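Local coordinates for SAM dependent methyltransferase (Agrobacterium tumefaciens, PDB 2IGT), which binds S-adenosylmethionine and probably transfers its methyl group to a substrate, at residues E142-T150 and A167-A176. Residues are numbered along the deposited sequence; the frame is centred on the assembly and turned at random.
Sequences EWLKNAVET and ASLVAAAAGA
Val-148 holds CG1 anti to its backbone N (chi1 175°), and Leu-144, one turn earlier, sets CG the same way (chi1 174°); Leu-144 is thereby directed at helix 166-173, and Val-148 at the turn that ends it. The two helices are neighbours on one face of the central sheet of a Rossmann-like, SAM-dependent methyltransferase fold. They run nearly parallel, with axes 8.9 Å apart at closest approach and crossing at -24°. Strand 156-160 follows the first helix and leads into the second, so the two helices flank it in sequence, and Val-157 of that strand lies beneath Val-148, Ala-171 and Ala-176. Small residues on the second helix let the larger side chains of the first come close. CD2 of Leu-144 lies 4.0 Å from CB of Ala-171 and 3.5 Å from the carbonyl O of Ala-167, whose side chain is about 11 Å from a bound SAM.

On the side turned from the sheet, CB of Lys-145 touches CG1 of Val-170 at 3.8 Å. The aliphatic chain of the lysine runs out beside its own helix, and in the conformer of Glu-149 described here NZ meets the syn lone pair of OE1 in a salt bridge one turn on, near solvent. No hydrogen bond joins the segments.

The second helix closes in a Schellman motif: Gly-175 takes positive phi, and the N of Ala-176 turns back to the O of Ala-171. Ala-174 already faces Val-148, and the turn at Gly-175 brings Ala-176 back to the same side chain, whose CG1 packs 3.6 Å from Ala-174 CB and 3.8 Å from Ala-176 CB.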
ATOM      1  N   GLU A 142      31.275  -9.886  17.355  0.60 20.93           N
ATOM      2  CA  GLU A 142      32.471 -10.213  18.126  0.60 21.42           C
ATOM      3  C   GLU A 142      33.528  -9.114  18.039  0.60 20.96           C
ATOM      4  O   GLU A 142      34.119  -8.731  19.062  0.60 20.77           O
ATOM      5  CB  GLU A 142      33.026 -11.587  17.705  0.60 21.56           C
ATOM      6  CG  GLU A 142      32.176 -12.739  18.258  0.60 22.39           C
ATOM      7  CD  GLU A 142      32.472 -14.112  17.653  0.60 23.72           C
ATOM      8  OE1 GLU A 142      32.968 -14.216  16.506  0.60 27.25           O
ATOM      9  OE2 GLU A 142      32.168 -15.110  18.339  0.60 27.47           O
ATOM     10  N   TRP A 143      33.760  -8.624  16.821  1.00 20.90           N
ATOM     11  CA  TRP A 143      34.658  -7.490  16.574  1.00 20.50           C
ATOM     12  C   TRP A 143      34.177  -6.264  17.375  1.00 20.16           C
ATOM     13  O   TRP A 143      34.955  -5.614  18.064  1.00 19.75           O
ATOM     14  CB  TRP A 143      34.794  -7.171  15.072  1.00 20.48           C
ATOM     15  CG  TRP A 143      35.576  -5.901  14.866  1.00 20.08           C
ATOM     16  CD1 TRP A 143      36.937  -5.766  14.717  1.00 20.47           C
ATOM     17  CD2 TRP A 143      35.033  -4.581  14.838  1.00 20.89           C
ATOM     18  NE1 TRP A 143      37.270  -4.422  14.604  1.00 20.28           N
ATOM     19  CE2 TRP A 143      36.119  -3.678  14.676  1.00 20.13           C
ATOM     20  CE3 TRP A 143      33.724  -4.067  14.926  1.00 20.58           C
ATOM     21  CZ2 TRP A 143      35.930  -2.281  14.595  1.00 21.83           C
ATOM     22  CZ3 TRP A 143      33.539  -2.676  14.846  1.00 20.98           C
ATOM     23  CH2 TRP A 143      34.638  -1.803  14.689  1.00 19.99           C
ATOM     24  N   LEU A 144      32.874  -5.995  17.296  1.00 19.79           N
ATOM     25  CA  LEU A 144      32.231  -4.896  18.015  1.00 18.75           C
ATOM     26  C   LEU A 144      32.322  -5.028  19.551  1.00 18.99           C
ATOM     27  O   LEU A 144      32.734  -4.100  20.228  1.00 18.54           O
ATOM     28  CB  LEU A 144      30.768  -4.807  17.554  1.00 18.76           C
ATOM     29  CG  LEU A 144      29.849  -3.826  18.276  1.00 18.78           C
ATOM     30  CD1 LEU A 144      30.312  -2.406  18.034  1.00 17.66           C
ATOM     31  CD2 LEU A 144      28.388  -4.032  17.774  1.00 17.71           C
ATOM     32  N   LYS A 145      31.931  -6.186  20.082  1.00 18.96           N
ATOM     33  CA  LYS A 145      32.060  -6.474  21.516  1.00 19.63           C
ATOM     34  C   LYS A 145      33.489  -6.219  21.998  1.00 19.85           C
ATOM     35  O   LYS A 145      33.689  -5.483  22.980  1.00 19.93           O
ATOM     36  CB  LYS A 145      31.605  -7.922  21.828  1.00 19.72           C
ATOM     37  CG  LYS A 145      31.554  -8.294  23.335  1.00 19.33           C
ATOM     38  CD  LYS A 145      30.887  -9.671  23.485  1.00 21.33           C
ATOM     39  CE  LYS A 145      30.814 -10.205  24.939  1.00 21.26           C
ATOM     40  NZ  LYS A 145      32.151 -10.333  25.500  1.00 23.43           N
ATOM     41  N   ASN A 146      34.474  -6.824  21.327  1.00 19.31           N
ATOM     42  CA  ASN A 146      35.885  -6.616  21.667  1.00 19.28           C
ATOM     43  C   ASN A 146      36.279  -5.133  21.661  1.00 19.15           C
ATOM     44  O   ASN A 146      36.898  -4.645  22.617  1.00 18.11           O
ATOM     45  CB  ASN A 146      36.813  -7.383  20.715  1.00 19.80           C
ATOM     46  CG  ASN A 146      38.296  -7.069  20.976  1.00 22.11           C
ATOM     47  OD1 ASN A 146      38.932  -6.319  20.233  1.00 26.08           O
ATOM     48  ND2 ASN A 146      38.821  -7.600  22.070  1.00 21.03           N
ATOM     49  N   ALA A 147      35.931  -4.426  20.584  1.00 17.91           N
ATOM     50  CA  ALA A 147      36.260  -3.008  20.468  1.00 18.39           C
ATOM     51  C   ALA A 147      35.673  -2.191  21.633  1.00 18.62           C
ATOM     52  O   ALA A 147      36.392  -1.395  22.226  1.00 18.09           O
ATOM     53  CB  ALA A 147      35.806  -2.430  19.127  1.00 18.10           C
ATOM     54  N   VAL A 148      34.403  -2.430  21.976  1.00 18.18           N
ATOM     55  CA  VAL A 148      33.737  -1.673  23.046  1.00 18.64           C
ATOM     56  C   VAL A 148      34.320  -2.047  24.416  1.00 19.47           C
ATOM     57  O   VAL A 148      34.667  -1.166  25.206  1.00 18.76           O
ATOM     58  CB  VAL A 148      32.182  -1.854  23.042  1.00 18.26           C
ATOM     59  CG1 VAL A 148      31.524  -1.149  24.258  1.00 17.12           C
ATOM     60  CG2 VAL A 148      31.574  -1.317  21.744  1.00 17.27           C
ATOM     61  N   GLU A 149      34.479  -3.350  24.665  0.60 19.70           N
ATOM     62  CA  GLU A 149      34.864  -3.821  26.002  0.60 20.81           C
ATOM     63  C   GLU A 149      36.346  -3.653  26.335  0.60 21.23           C
ATOM     64  O   GLU A 149      36.732  -3.737  27.516  0.60 21.48           O
ATOM     65  CB  GLU A 149      34.413  -5.271  26.224  0.60 20.93           C
ATOM     66  CG  GLU A 149      35.379  -6.294  25.676  0.60 21.38           C
ATOM     67  CD  GLU A 149      34.820  -7.696  25.637  0.60 20.98           C
ATOM     68  OE1 GLU A 149      33.643  -7.925  25.992  0.60 21.84           O
ATOM     69  OE2 GLU A 149      35.573  -8.577  25.215  0.60 22.45           O
ATOM     70  N   THR A 150      37.176  -3.425  25.319  1.00 21.21           N
ATOM     71  CA  THR A 150      38.592  -3.131  25.542  1.00 22.07           C
ATOM     72  C   THR A 150      38.922  -1.637  25.471  1.00 21.63           C
ATOM     73  O   THR A 150      40.048  -1.243  25.794  1.00 22.52           O
ATOM     74  CB  THR A 150      39.536  -3.920  24.583  1.00 22.35           C
ATOM     75  OG1 THR A 150      39.263  -3.548  23.243  1.00 25.78           O
ATOM     76  CG2 THR A 150      39.386  -5.418  24.728  1.00 24.85           C
ATOM     77  N   ALA A 167      23.026  -6.309  17.054  1.00 18.22           N
ATOM     78  CA  ALA A 167      24.305  -5.566  17.184  1.00 18.39           C
ATOM     79  C   ALA A 167      24.187  -4.440  18.210  1.00 18.55           C
ATOM     80  O   ALA A 167      25.127  -4.163  18.969  1.00 18.72           O
ATOM     81  CB  ALA A 167      24.767  -5.011  15.827  1.00 18.22           C
ATOM     82  N   SER A 168      23.047  -3.751  18.193  1.00 19.00           N
ATOM     83  CA  SER A 168      22.799  -2.659  19.126  1.00 18.60           C
ATOM     84  C   SER A 168      22.859  -3.185  20.546  1.00 18.37           C
ATOM     85  O   SER A 168      23.410  -2.534  21.433  1.00 16.90           O
ATOM     86  CB  SER A 168      21.428  -2.030  18.853  1.00 18.48           C
ATOM     87  OG  SER A 168      21.392  -1.533  17.523  1.00 19.17           O
ATOM     88  N   LEU A 169      22.301  -4.377  20.752  1.00 18.10           N
ATOM     89  CA  LEU A 169      22.237  -4.952  22.091  1.00 19.41           C
ATOM     90  C   LEU A 169      23.601  -5.458  22.566  1.00 19.07           C
ATOM     91  O   LEU A 169      23.964  -5.262  23.739  1.00 19.81           O
ATOM     92  CB  LEU A 169      21.164  -6.055  22.152  1.00 19.00           C
ATOM     93  CG  LEU A 169      19.741  -5.563  21.866  1.00 20.74           C
ATOM     94  CD1 LEU A 169      18.755  -6.720  21.891  1.00 21.27           C
ATOM     95  CD2 LEU A 169      19.288  -4.429  22.833  1.00 21.98           C
ATOM     96  N   VAL A 170      24.362  -6.058  21.645  1.00 18.97           N
ATOM     97  CA  VAL A 170      25.749  -6.474  21.932  1.00 18.79           C
ATOM     98  C   VAL A 170      26.579  -5.258  22.387  1.00 18.65           C
ATOM     99  O   VAL A 170      27.252  -5.310  23.421  1.00 17.81           O
ATOM    100  CB  VAL A 170      26.421  -7.197  20.721  1.00 18.51           C
ATOM    101  CG1 VAL A 170      27.897  -7.433  20.993  1.00 18.10           C
ATOM    102  CG2 VAL A 170      25.741  -8.568  20.432  1.00 18.86           C
ATOM    103  N   ALA A 171      26.502  -4.163  21.630  1.00 18.30           N
ATOM    104  CA  ALA A 171      27.254  -2.941  21.971  1.00 17.47           C
ATOM    105  C   ALA A 171      26.832  -2.382  23.331  1.00 17.34           C
ATOM    106  O   ALA A 171      27.675  -2.080  24.193  1.00 17.00           O
ATOM    107  CB  ALA A 171      27.129  -1.883  20.867  1.00 17.19           C
ATOM    108  N   ALA A 172      25.525  -2.273  23.535  1.00 17.56           N
ATOM    109  CA  ALA A 172      24.988  -1.778  24.803  1.00 17.68           C
ATOM    110  C   ALA A 172      25.340  -2.664  26.015  1.00 17.71           C
ATOM    111  O   ALA A 172      25.664  -2.134  27.103  1.00 18.66           O
ATOM    112  CB  ALA A 172      23.464  -1.553  24.692  1.00 17.88           C
ATOM    113  N   ALA A 173      25.319  -3.984  25.840  1.00 18.23           N
ATOM    114  CA  ALA A 173      25.706  -4.909  26.925  1.00 18.55           C
ATOM    115  C   ALA A 173      27.157  -4.679  27.326  1.00 18.89           C
ATOM    116  O   ALA A 173      27.507  -4.783  28.498  1.00 18.37           O
ATOM    117  CB  ALA A 173      25.517  -6.345  26.513  1.00 18.73           C
ATOM    118  N   ALA A 174      27.981  -4.338  26.334  1.00 18.94           N
ATOM    119  CA  ALA A 174      29.410  -4.085  26.525  1.00 19.00           C
ATOM    120  C   ALA A 174      29.736  -2.686  27.062  1.00 19.34           C
ATOM    121  O   ALA A 174      30.911  -2.385  27.364  1.00 19.70           O
ATOM    122  CB  ALA A 174      30.172  -4.364  25.200  1.00 18.77           C
ATOM    123  N   GLY A 175      28.721  -1.836  27.207  1.00 18.39           N
ATOM    124  CA  GLY A 175      28.919  -0.521  27.800  1.00 18.89           C
ATOM    125  C   GLY A 175      28.886   0.663  26.847  1.00 18.76           C
ATOM    126  O   GLY A 175      29.188   1.784  27.247  1.00 18.74           O
ATOM    127  N   ALA A 176      28.490   0.442  25.595  1.00 18.48           N
ATOM    128  CA  ALA A 176      28.437   1.542  24.629  1.00 18.53           C
ATOM    129  C   ALA A 176      27.173   2.394  24.759  1.00 18.69           C
ATOM    130  O   ALA A 176      26.126   1.922  25.199  1.00 18.08           O
ATOM    131  CB  ALA A 176      28.531   1.002  23.196  1.00 18.46           C
TER